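Local coordinates for protein cytochrome P450 monooxygenase (Rhodococcus sp. ECU0066, PDB 6KBH) that probably works as a self-sufficient monooxygenase, passing electrons through FMN and a [2Fe-2S] cluster to a heme that activates oxygen, at residues Asp453-Leu456 / Leu457-Gln461; Leu407-Leu410 / Thr411-Pro415; Gly584-Gly587 / Ile588-Val591; Arg542-Arg545 / Gly546-Trp550. All coordinates share one frame; numbering follows the deposited sequence.

Contact 1. Residues Asp453-Leu456 / Leu457-Gln461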
loop_
_atom_site.group_PDB
_atom_site.type_symbol
_atom_site.label_atom_id
_atom_site.label_comp_id
_atom_site.label_asym_id
_atom_site.label_seq_id
_atom_site.Cartn_x
_atom_site.Cartn_y
_atom_site.Cartn_z
ATOM N N ASP A 453 26.955 -19.482 -0.180
ATOM C CA ASP A 453 25.985 -19.567 0.903
ATOM C C ASP A 453 25.544 -21.013 1.184
ATOM O O ASP A 453 25.944 -21.548 2.226
ATOM C CB ASP A 453 24.825 -18.619 0.584
ATOM C CG ASP A 453 24.330 -17.879 1.801
ATOM O OD1 ASP A 453 25.141 -17.637 2.716
ATOM O OD2 ASP A 453 23.136 -17.516 1.828
ATOM N N PRO A 454 24.726 -21.704 0.340
ATOM C CA PRO A 454 23.692 -21.401 -0.661
ATOM C C PRO A 454 22.372 -21.223 0.102
ATOM O O PRO A 454 21.330 -21.779 -0.247
ATOM C CB PRO A 454 23.662 -22.649 -1.559
ATOM C CG PRO A 454 24.761 -23.535 -1.071
ATOM C CD PRO A 454 24.977 -23.153 0.361
ATOM N N GLU A 455 22.486 -20.463 1.191
ATOM C CA GLU A 455 21.455 -20.260 2.210
ATOM C C GLU A 455 20.508 -19.091 1.913
ATOM O O GLU A 455 19.389 -19.083 2.444
ATOM C CB GLU A 455 22.158 -20.065 3.570
ATOM C CG GLU A 455 21.439 -19.167 4.574
ATOM C CD GLU A 455 22.167 -19.053 5.902
ATOM O OE1 GLU A 455 23.327 -19.507 5.974
ATOM O OE2 GLU A 455 21.584 -18.517 6.870
ATOM N N LEU A 456 20.905 -18.140 1.045
ATOM C CA LEU A 456 20.115 -16.918 0.853
ATOM C C LEU A 456 18.826 -17.161 0.079
ATOM O O LEU A 456 17.919 -16.324 0.102
ATOM C CB LEU A 456 20.937 -15.831 0.135
ATOM C CG LEU A 456 20.804 -14.483 0.841
ATOM C CD1 LEU A 456 20.988 -14.732 2.318
ATOM C CD2 LEU A 456 21.807 -13.432 0.349
ATOM N N LEU A 457 18.749 -18.254 -0.657
ATOM C CA LEU A 457 17.607 -18.505 -1.531
ATOM C C LEU A 457 16.415 -19.075 -0.770
ATOM O O LEU A 457 15.268 -18.672 -1.004
ATOM C CB LEU A 457 18.021 -19.442 -2.680
ATOM C CG LEU A 457 19.321 -19.151 -3.445
ATOM C CD1 LEU A 457 20.556 -19.281 -2.559
ATOM C CD2 LEU A 457 19.445 -20.108 -4.636
ATOM N N SER A 458 16.673 -20.003 0.150
ATOM C CA SER A 458 15.630 -20.446 1.066
ATOM C C SER A 458 15.037 -19.275 1.835
ATOM O O SER A 458 13.890 -19.353 2.297
ATOM C CB SER A 458 16.189 -21.488 2.033
ATOM O OG SER A 458 16.851 -22.532 1.340
ATOM N N ARG A 459 15.802 -18.194 2.002
ATOM C CA ARG A 459 15.234 -16.939 2.490
ATOM C C ARG A 459 14.183 -16.431 1.520
ATOM O O ARG A 459 14.473 -16.214 0.336
ATOM C CB ARG A 459 16.319 -15.878 2.644
ATOM C CG ARG A 459 17.400 -16.169 3.634
ATOM C CD ARG A 459 17.972 -14.833 4.057
ATOM N NE ARG A 459 18.437 -14.794 5.435
ATOM C CZ ARG A 459 19.514 -15.435 5.873
ATOM N NH1 ARG A 459 20.231 -16.174 5.039
ATOM N NH2 ARG A 459 19.872 -15.334 7.143
ATOM N N ARG A 460 12.969 -16.227 2.016
ATOM C CA ARG A 460 11.924 -15.612 1.216
ATOM C C ARG A 460 11.242 -14.566 2.080
ATOM O O ARG A 460 10.864 -14.849 3.224
ATOM C CB ARG A 460 10.949 -16.650 0.674
ATOM C CG ARG A 460 9.831 -17.139 1.574
ATOM C CD ARG A 460 8.593 -17.358 0.735
ATOM N NE ARG A 460 7.380 -17.095 1.500
ATOM C CZ ARG A 460 6.161 -17.097 0.976
ATOM N NH1 ARG A 460 6.001 -17.349 -0.317
ATOM N NH2 ARG A 460 5.101 -16.852 1.741
ATOM N N GLN A 461 11.141 -13.336 1.561
ATOM C CA GLN A 461 10.442 -12.336 2.354
ATOM C C GLN A 461 8.988 -12.281 1.935
ATOM O O GLN A 461 8.697 -12.188 0.737
ATOM C CB GLN A 461 11.073 -10.963 2.195
ATOM C CG GLN A 461 10.513 -9.963 3.181
ATOM C CD GLN A 461 11.086 -8.588 3.006
ATOM O OE1 GLN A 461 11.712 -8.297 1.995
ATOM N NE2 GLN A 461 10.885 -7.728 3.998
#

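Contact 2. Residues Leu407-Leu410 / Thr411-Pro415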
loop_
_atom_site.group_PDB
_atom_site.type_symbol
_atom_site.label_atom_id
_atom_site.label_comp_id
_atom_site.label_asym_id
_atom_site.label_seq_id
_atom_site.Cartn_x
_atom_site.Cartn_y
_atom_site.Cartn_z
ATOM N N LEU A 407 12.485 -7.572 -7.481
ATOM C CA LEU A 407 13.459 -6.740 -6.804
ATOM C C LEU A 407 13.926 -7.326 -5.479
ATOM O O LEU A 407 14.802 -6.735 -4.844
ATOM C CB LEU A 407 12.887 -5.336 -6.582
ATOM C CG LEU A 407 13.858 -4.252 -6.106
ATOM C CD1 LEU A 407 15.009 -4.087 -7.096
ATOM C CD2 LEU A 407 13.142 -2.935 -5.859
ATOM N N GLU A 408 13.396 -8.458 -5.018
ATOM C CA GLU A 408 14.146 -9.004 -3.896
ATOM C C GLU A 408 15.176 -10.023 -4.363
ATOM O O GLU A 408 16.306 -10.014 -3.866
ATOM C CB GLU A 408 13.231 -9.593 -2.808
ATOM C CG GLU A 408 12.405 -10.810 -3.131
ATOM C CD GLU A 408 12.179 -11.676 -1.894
ATOM O OE1 GLU A 408 13.174 -12.074 -1.251
ATOM O OE2 GLU A 408 11.009 -11.967 -1.572
ATOM N N GLU A 409 14.846 -10.850 -5.357
ATOM C CA GLU A 409 15.816 -11.831 -5.831
ATOM C C GLU A 409 17.050 -11.162 -6.428
ATOM O O GLU A 409 18.178 -11.604 -6.185
ATOM C CB GLU A 409 15.186 -12.772 -6.853
ATOM C CG GLU A 409 16.115 -13.930 -7.167
ATOM C CD GLU A 409 15.465 -15.050 -7.943
ATOM O OE1 GLU A 409 14.346 -14.858 -8.459
ATOM O OE2 GLU A 409 16.076 -16.139 -8.021
ATOM N N LEU A 410 16.860 -10.102 -7.218
ATOM C CA LEU A 410 18.008 -9.460 -7.851
ATOM C C LEU A 410 18.834 -8.657 -6.853
ATOM O O LEU A 410 20.033 -8.451 -7.070
ATOM C CB LEU A 410 17.549 -8.575 -9.009
ATOM C CG LEU A 410 16.668 -9.268 -10.052
ATOM C CD1 LEU A 410 16.129 -8.257 -11.035
ATOM C CD2 LEU A 410 17.424 -10.374 -10.776
ATOM N N THR A 411 18.222 -8.192 -5.762
ATOM C CA THR A 411 19.006 -7.577 -4.695
ATOM C C THR A 411 19.618 -8.618 -3.771
ATOM O O THR A 411 20.668 -8.365 -3.170
ATOM C CB THR A 411 18.150 -6.609 -3.884
ATOM O OG1 THR A 411 17.115 -7.333 -3.201
ATOM C CG2 THR A 411 17.546 -5.554 -4.794
ATOM N N ARG A 412 18.975 -9.776 -3.630
ATOM C CA ARG A 412 19.561 -10.855 -2.843
ATOM C C ARG A 412 20.785 -11.429 -3.540
ATOM O O ARG A 412 21.901 -11.380 -3.011
ATOM C CB ARG A 412 18.525 -11.954 -2.604
ATOM C CG ARG A 412 17.459 -11.606 -1.588
ATOM C CD ARG A 412 17.862 -12.012 -0.188
ATOM N NE ARG A 412 16.725 -11.935 0.724
ATOM C CZ ARG A 412 15.719 -12.806 0.739
ATOM N NH1 ARG A 412 15.707 -13.828 -0.106
ATOM N NH2 ARG A 412 14.725 -12.655 1.603
ATOM N N ARG A 413 20.593 -11.962 -4.746
ATOM C CA ARG A 413 21.631 -12.760 -5.382
ATOM C C ARG A 413 22.724 -11.897 -6.006
ATOM O O ARG A 413 23.910 -12.227 -5.894
ATOM C CB ARG A 413 21.001 -13.683 -6.428
ATOM C CG ARG A 413 20.073 -14.722 -5.815
ATOM C CD ARG A 413 19.237 -15.459 -6.848
ATOM N NE ARG A 413 20.025 -16.351 -7.689
ATOM C CZ ARG A 413 19.502 -17.225 -8.542
ATOM N NH1 ARG A 413 18.187 -17.335 -8.662
ATOM N NH2 ARG A 413 20.295 -17.998 -9.270
ATOM N N LEU A 414 22.363 -10.793 -6.660
ATOM C CA LEU A 414 23.316 -9.974 -7.410
ATOM C C LEU A 414 23.339 -8.530 -6.919
ATOM O O LEU A 414 23.005 -7.607 -7.672
ATOM C CB LEU A 414 23.002 -10.014 -8.905
ATOM C CG LEU A 414 22.602 -11.346 -9.542
ATOM C CD1 LEU A 414 22.601 -11.244 -11.055
ATOM C CD2 LEU A 414 23.561 -12.421 -9.105
ATOM N N PRO A 415 23.752 -8.289 -5.669
ATOM C CA PRO A 415 23.923 -6.897 -5.224
ATOM C C PRO A 415 25.102 -6.206 -5.880
ATOM O O PRO A 415 25.122 -4.972 -5.941
ATOM C CB PRO A 415 24.135 -7.028 -3.708
ATOM C CG PRO A 415 23.788 -8.448 -3.372
ATOM C CD PRO A 415 24.110 -9.231 -4.599
#

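Contact 3. Residues Gly584-Gly587 / Ile588-Val591. With FMN (flavin mononucleotide), chain B.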
loop_
_atom_site.group_PDB
_atom_site.type_symbol
_atom_site.label_atom_id
_atom_site.label_comp_id
_atom_site.label_asym_id
_atom_site.label_seq_id
_atom_site.Cartn_x
_atom_site.Cartn_y
_atom_site.Cartn_z
ATOM N N GLY A 584 -0.506 -3.325 37.445
ATOM C CA GLY A 584 -0.588 -4.756 37.662
ATOM C C GLY A 584 0.199 -5.557 36.646
ATOM O O GLY A 584 -0.006 -5.410 35.437
ATOM N N GLY A 585 1.099 -6.411 37.125
ATOM C CA GLY A 585 1.874 -7.231 36.208
ATOM C C GLY A 585 2.777 -6.380 35.341
ATOM O O GLY A 585 3.454 -5.464 35.822
ATOM N N ILE A 586 2.776 -6.673 34.037
ATOM C CA ILE A 586 3.644 -5.973 33.096
ATOM C C ILE A 586 3.125 -4.584 32.741
ATOM O O ILE A 586 3.832 -3.810 32.085
ATOM C CB ILE A 586 3.865 -6.856 31.844
ATOM C CG1 ILE A 586 5.022 -6.299 31.035
ATOM C CG2 ILE A 586 2.592 -6.952 31.021
ATOM C CD1 ILE A 586 6.371 -6.756 31.505
ATOM N N GLY A 587 1.929 -4.228 33.195
ATOM C CA GLY A 587 1.443 -2.866 33.051
ATOM C C GLY A 587 2.353 -1.841 33.706
ATOM O O GLY A 587 2.094 -0.637 33.636
ATOM N N ILE A 588 3.425 -2.317 34.346
ATOM C CA ILE A 588 4.408 -1.436 34.963
ATOM C C ILE A 588 5.179 -0.642 33.914
ATOM O O ILE A 588 5.688 0.448 34.205
ATOM C CB ILE A 588 5.354 -2.258 35.859
ATOM C CG1 ILE A 588 6.301 -1.342 36.639
ATOM C CG2 ILE A 588 6.136 -3.269 35.034
ATOM C CD1 ILE A 588 5.599 -0.412 37.601
ATOM N N THR A 589 5.274 -1.151 32.683
ATOM C CA THR A 589 6.145 -0.517 31.694
ATOM C C THR A 589 5.714 0.900 31.326
ATOM O O THR A 589 6.558 1.810 31.399
ATOM C CB THR A 589 6.271 -1.411 30.454
ATOM O OG1 THR A 589 5.021 -2.055 30.184
ATOM C CG2 THR A 589 7.345 -2.464 30.679
ATOM N N PRO A 590 4.465 1.175 30.924
ATOM C CA PRO A 590 4.135 2.564 30.576
ATOM C C PRO A 590 4.053 3.480 31.783
ATOM O O PRO A 590 4.432 4.652 31.680
ATOM C CB PRO A 590 2.783 2.438 29.866
ATOM C CG PRO A 590 2.161 1.260 30.487
ATOM C CD PRO A 590 3.284 0.300 30.785
ATOM N N VAL A 591 3.585 2.981 32.928
ATOM C CA VAL A 591 3.385 3.850 34.083
ATOM C C VAL A 591 4.721 4.330 34.641
ATOM O O VAL A 591 4.853 5.488 35.058
ATOM C CB VAL A 591 2.545 3.132 35.154
ATOM C CG1 VAL A 591 3.078 1.754 35.402
ATOM C CG2 VAL A 591 2.563 3.909 36.436
HETATM N N1 FMN B . -0.548 -3.976 23.767
HETATM C C2 FMN B . -1.078 -2.835 23.302
HETATM O O2 FMN B . -2.117 -2.895 22.568
HETATM N N3 FMN B . -0.553 -1.634 23.579
HETATM C C4 FMN B . 0.547 -1.567 24.356
HETATM O O4 FMN B . 1.098 -0.364 24.653
HETATM C C4A FMN B . 1.119 -2.735 24.856
HETATM N N5 FMN B . 2.215 -2.653 25.627
HETATM C C5A FMN B . 2.756 -3.783 26.096
HETATM C C6 FMN B . 3.883 -3.665 26.889
HETATM C C7 FMN B . 4.480 -4.793 27.400
HETATM C C7M FMN B . 5.736 -4.515 28.263
HETATM C C8 FMN B . 3.957 -6.064 27.133
HETATM C C8M FMN B . 4.585 -7.335 27.670
HETATM C C9 FMN B . 2.815 -6.179 26.349
HETATM C C9A FMN B . 2.211 -5.039 25.811
HETATM N N10 FMN B . 1.104 -5.118 25.040
HETATM C C10 FMN B . 0.554 -3.970 24.553
HETATM C "C1'" FMN B . 0.488 -6.431 24.670
HETATM C "C2'" FMN B . 1.133 -7.041 23.450
HETATM O "O2'" FMN B . 0.894 -6.350 22.293
HETATM C "C3'" FMN B . 0.686 -8.467 23.257
HETATM O "O3'" FMN B . -0.707 -8.619 23.171
HETATM C "C4'" FMN B . 1.256 -9.382 24.362
HETATM O "O4'" FMN B . 2.581 -9.269 24.719
HETATM C "C5'" FMN B . 1.158 -10.885 23.964
HETATM O "O5'" FMN B . 1.481 -11.234 22.594
HETATM P P FMN B . 1.034 -12.640 22.058
HETATM O O1P FMN B . 0.921 -12.605 20.556
HETATM O O2P FMN B . 2.032 -13.694 22.419
HETATM O O3P FMN B . -0.287 -12.963 22.683
#

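Contact 4. Residues Arg542-Arg545 / Gly546-Trp550. With FMN (flavin mononucleotide), chain B.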
loop_
_atom_site.group_PDB
_atom_site.type_symbol
_atom_site.label_atom_id
_atom_site.label_comp_id
_atom_site.label_asym_id
_atom_site.label_seq_id
_atom_site.Cartn_x
_atom_site.Cartn_y
_atom_site.Cartn_z
ATOM N N ARG A 542 1.772 -16.755 29.032
ATOM C CA ARG A 542 1.643 -18.204 29.162
ATOM C C ARG A 542 0.714 -18.766 28.094
ATOM O O ARG A 542 0.936 -19.870 27.585
ATOM C CB ARG A 542 1.136 -18.582 30.558
ATOM C CG ARG A 542 1.655 -17.729 31.700
ATOM C CD ARG A 542 0.544 -17.516 32.705
ATOM N NE ARG A 542 -0.686 -17.154 32.011
ATOM C CZ ARG A 542 -1.853 -16.948 32.607
ATOM N NH1 ARG A 542 -1.954 -17.064 33.924
ATOM N NH2 ARG A 542 -2.916 -16.628 31.883
ATOM N N GLU A 543 -0.330 -18.021 27.751
ATOM C CA GLU A 543 -1.213 -18.329 26.634
ATOM C C GLU A 543 -0.886 -17.319 25.537
ATOM O O GLU A 543 -1.387 -16.189 25.550
ATOM C CB GLU A 543 -2.679 -18.257 27.055
ATOM C CG GLU A 543 -3.654 -18.922 26.102
ATOM C CD GLU A 543 -5.081 -18.854 26.609
ATOM O OE1 GLU A 543 -5.310 -18.169 27.629
ATOM O OE2 GLU A 543 -5.971 -19.478 25.992
ATOM N N SER A 544 -0.043 -17.726 24.590
ATOM C CA SER A 544 0.559 -16.819 23.621
ATOM C C SER A 544 0.149 -17.226 22.214
ATOM O O SER A 544 0.442 -18.345 21.777
ATOM C CB SER A 544 2.082 -16.821 23.749
ATOM O OG SER A 544 2.674 -15.979 22.774
ATOM N N ARG A 545 -0.508 -16.310 21.501
ATOM C CA ARG A 545 -0.869 -16.541 20.109
ATOM C C ARG A 545 0.338 -16.526 19.173
ATOM O O ARG A 545 0.159 -16.711 17.965
ATOM C CB ARG A 545 -1.903 -15.503 19.660
ATOM C CG ARG A 545 -1.687 -14.124 20.256
ATOM C CD ARG A 545 -2.970 -13.361 20.580
ATOM N NE ARG A 545 -2.659 -11.951 20.800
ATOM C CZ ARG A 545 -3.548 -10.996 21.065
ATOM N NH1 ARG A 545 -4.842 -11.279 21.161
ATOM N NH2 ARG A 545 -3.130 -9.751 21.240
ATOM N N GLY A 546 1.547 -16.298 19.687
ATOM C CA GLY A 546 2.747 -16.461 18.886
ATOM C C GLY A 546 3.752 -15.329 18.972
ATOM O O GLY A 546 4.955 -15.546 18.790
ATOM N N GLY A 547 3.272 -14.114 19.241
ATOM C CA GLY A 547 4.169 -12.969 19.270
ATOM C C GLY A 547 5.098 -12.984 20.470
ATOM O O GLY A 547 6.311 -12.791 20.335
ATOM N N SER A 548 4.541 -13.207 21.664
ATOM C CA SER A 548 5.374 -13.212 22.862
ATOM C C SER A 548 6.315 -14.409 22.874
ATOM O O SER A 548 7.459 -14.293 23.325
ATOM C CB SER A 548 4.505 -13.200 24.120
ATOM O OG SER A 548 4.106 -14.509 24.475
ATOM N N ARG A 549 5.855 -15.567 22.395
ATOM C CA ARG A 549 6.739 -16.724 22.316
ATOM C C ARG A 549 7.952 -16.433 21.447
ATOM O O ARG A 549 9.096 -16.680 21.852
ATOM C CB ARG A 549 5.984 -17.943 21.779
ATOM C CG ARG A 549 6.126 -19.185 22.652
ATOM C CD ARG A 549 5.333 -20.339 22.068
ATOM N NE ARG A 549 5.630 -20.504 20.647
ATOM C CZ ARG A 549 4.728 -20.351 19.688
ATOM N NH1 ARG A 549 3.482 -20.030 20.009
ATOM N NH2 ARG A 549 5.067 -20.502 18.417
ATOM N N TRP A 550 7.712 -15.901 20.246
ATOM C CA TRP A 550 8.799 -15.679 19.300
ATOM C C TRP A 550 9.927 -14.863 19.919
ATOM O O TRP A 550 11.108 -15.178 19.725
ATOM C CB TRP A 550 8.289 -14.984 18.036
ATOM C CG TRP A 550 9.397 -14.837 17.050
ATOM C CD1 TRP A 550 9.803 -15.762 16.136
ATOM C CD2 TRP A 550 10.300 -13.729 16.931
ATOM N NE1 TRP A 550 10.886 -15.289 15.434
ATOM C CE2 TRP A 550 11.210 -14.044 15.904
ATOM C CE3 TRP A 550 10.417 -12.497 17.582
ATOM C CZ2 TRP A 550 12.224 -13.172 15.513
ATOM C CZ3 TRP A 550 11.424 -11.633 17.192
ATOM C CH2 TRP A 550 12.314 -11.974 16.168
HETATM N N1 FMN B . -0.548 -3.976 23.767
HETATM C C2 FMN B . -1.078 -2.835 23.302
HETATM O O2 FMN B . -2.117 -2.895 22.568
HETATM N N3 FMN B . -0.553 -1.634 23.579
HETATM C C4 FMN B . 0.547 -1.567 24.356
HETATM O O4 FMN B . 1.098 -0.364 24.653
HETATM C C4A FMN B . 1.119 -2.735 24.856
HETATM N N5 FMN B . 2.215 -2.653 25.627
HETATM C C5A FMN B . 2.756 -3.783 26.096
HETATM C C6 FMN B . 3.883 -3.665 26.889
HETATM C C7 FMN B . 4.480 -4.793 27.400
HETATM C C7M FMN B . 5.736 -4.515 28.263
HETATM C C8 FMN B . 3.957 -6.064 27.133
HETATM C C8M FMN B . 4.585 -7.335 27.670
HETATM C C9 FMN B . 2.815 -6.179 26.349
HETATM C C9A FMN B . 2.211 -5.039 25.811
HETATM N N10 FMN B . 1.104 -5.118 25.040
HETATM C C10 FMN B . 0.554 -3.970 24.553
HETATM C "C1'" FMN B . 0.488 -6.431 24.670
HETATM C "C2'" FMN B . 1.133 -7.041 23.450
HETATM O "O2'" FMN B . 0.894 -6.350 22.293
HETATM C "C3'" FMN B . 0.686 -8.467 23.257
HETATM O "O3'" FMN B . -0.707 -8.619 23.171
HETATM C "C4'" FMN B . 1.256 -9.382 24.362
HETATM O "O4'" FMN B . 2.581 -9.269 24.719
HETATM C "C5'" FMN B . 1.158 -10.885 23.964
HETATM O "O5'" FMN B . 1.481 -11.234 22.594
HETATM P P FMN B . 1.034 -12.640 22.058
HETATM O O1P FMN B . 0.921 -12.605 20.556
HETATM O O2P FMN B . 2.032 -13.694 22.419
HETATM O O3P FMN B . -0.287 -12.963 22.683
#

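Contact 1. Residues Asp453-Leu456 / Leu457-Gln461
Glu455 and Arg459, four residues apart on an irregular turn, are joined by a salt bridge at the protein surface. The turn belongs to the linker that runs from helix 449-452, beside the P450 fold, to strand 475-486 of the six-stranded antiparallel sheet in the flavin-binding part. Glu455 OE2 lies 3.3 Å from Arg459 NH1, and the N-H points well off the oxygen (138°), so the hydrogen bond within the pair is weak. Carboxylate and guanidinium lie nearly in parallel planes, 13° apart, with NH1 nearer to OE2 than NH2 is. Glu455 CG lies 3.3 Å from Arg459 NH1. On Leu456 the branch that touches is CD1, set obliquely against the guanidinium at 3.2 Å from Arg459 NH1 and also 3.5 Å from Arg459 CD, nearer the backbone along the arginine side chain. A bend at chi3 (147°) lets the arginine swing its charged end back over the earlier residues while its CB and CG stay close to Leu456 O. Asp453 OD2 adds a second negative charge at 4.5 Å from Arg459 NH1, too far for a salt bridge. Outside the turn, the backbone is tied to helix 396-413: Arg412 NH1 donates to Arg459 O, and Leu456 packs on the Arg412 side chain. A weak bond from Gln461 N to Glu408 OE2 extends this attachment. At the other end, a cis peptide bond precedes Pro454, whose O meets Leu457 CD1 at 3.5 Å.

Contact 2. Residues Leu407-Leu410 / Thr411-Pro415
Glu408 O receives Arg412 N at 2.7 Å and also lies 2.9 Å from Thr411 OG1. That hydroxyl is equally close to Leu407 O, at 2.9 Å, and its single proton may serve either carbonyl. With chi1 at 65°, Thr411 folds OG1 back over the preceding turn and leaves CG2 to meet Leu407 CD1 at 3.7 Å. These turns end helix 396-413, the L helix of the P450 fold, which follows the loop carrying the heme ligand Cys393. Arg413 N likewise bonds to Glu409 O at 2.8 Å. Above it the side chains lie alongside each other: Arg413 NH1 forms a salt bridge with Glu409 OE2, on the anti side of the carboxylate, with the oxygen at the guanidinium edge. OE2 has a second partner in Arg161, and Arg413 NE pairs with Glu450. A leucine in place of Arg413 would probably leave Glu450 without this mate and Glu409 OE2 short of its second arginine. The salt bridge of Glu408 with Arg412 is one of charges only: OE1 lies over a guanidinium face, 3.3 Å from Arg412 NH1, the planes 84° apart, and no N-H points at it. Glu408 OE2 binds Arg157, and Arg412 NH1 is engaged by Arg459 O.

Contact 3. Residues Gly584-Gly587 / Ile588-Val591
Ile586 and Thr589 meet in the glycine-rich turn from strand 578-584 into helix 588-601, the GGIGITP sequence of phthalate dioxygenase reductase-like flavoproteins, which in relatives lies in the NAD-binding-type domain. Ile586 O is gripped twice by Thr589. The hydroxyl OG1 reaches it at 2.8 Å, nearly in line with the C=O bond (168°), while the amide N comes from above the carbonyl plane at 3.1 Å with an almost straight N-H. A chi1 of 37° turns OG1 back toward the turn. Gly585 adopts positive phi, and Gly587 N bonds to Gly584 O at 3.2 Å, where a side chain on Gly587 would be crowded by that same oxygen. Both also face the dimethylbenzene end of the flavin: Ile586 CG1 lies 3.4 Å from FMN C7M and 3.5 Å from C8M, and Thr589 OG1 3.2 Å from C7M. A valine in place of Thr589 lacks the hydroxyl, and Ile586 O would probably be left with the backbone N as its one donor. With its proton directed to Ile586 O, Thr589 meets C7M by van der Waals contact through OG1 and CG2, and polar bonds to FMN come from residues such as Ser523, Ser544 and Gln521.

Contact 4. Residues Arg542-Arg545 / Gly546-Trp550
Ser544 and Gly546 carry most of the contact, with Arg545 between them, at the start of helix 547-554, whose N-terminus binds the FMN phosphate. Ser544 OG is the hub. Its CB-OG bond points at the first helical turn, where OG accepts Arg549 N at 3.2 Å and, more weakly, Gly546 N at 3.3 Å. It also lies 2.7 Å from Ser548 OG and hydrogen-bonds to FMN O2P, though the modelled 2.4 Å is too short to be taken literally. Ser548 N meets the same O2P at 2.7 Å with a fairly straight N-H (160°), the sounder of the two grips. Gly546 sits at the N-cap, its O receiving Trp550 N; at its phi of 133° a CB would run into Arg545 O, and the bare backbone lets the chain turn sharply into the helix. The next amide, Gly547 N, donates to FMN O1P at 3.1 Å. Arg545 follows the cofactor rather than the helix. With CG set between backbone N and carbonyl carbon (chi1 36°), its chain passes beside the phosphate, NE coming 3.2 Å from FMN O3P, and on to the ribityl part, where NH2 forms a weak bond to FMN O3' at 3.3 Å. The far end is held by Glu737 of the [2Fe-2S] domain, which forms a salt bridge with NH1, so that Arg545 links the phosphate site to that domain. Two helix-end amides and serine hydroxyls thus meet the phosphate, with Arg545 alongside; the helix N-terminus and the arginine would be expected to stabilise its negative charge.

Contact 1 lies on the surface and contact 2 is buried, yet they touch: Arg412 at the end of the helix reaches the linker backbone, so 453-461 is fastened to the P450 part before the chain moves on to the flavin domains. Both pair acids with arginines, weakly where exposed and in a wider network where buried. Contacts 3 and 4, with centres about 18 Å apart, do not touch each other but share FMN. Each lies where a helix begins, contact 3 buried beside the flavin methyls and in van der Waals contact with them, contact 4 partly buried and polar around the phosphate. Glycines shape both turns.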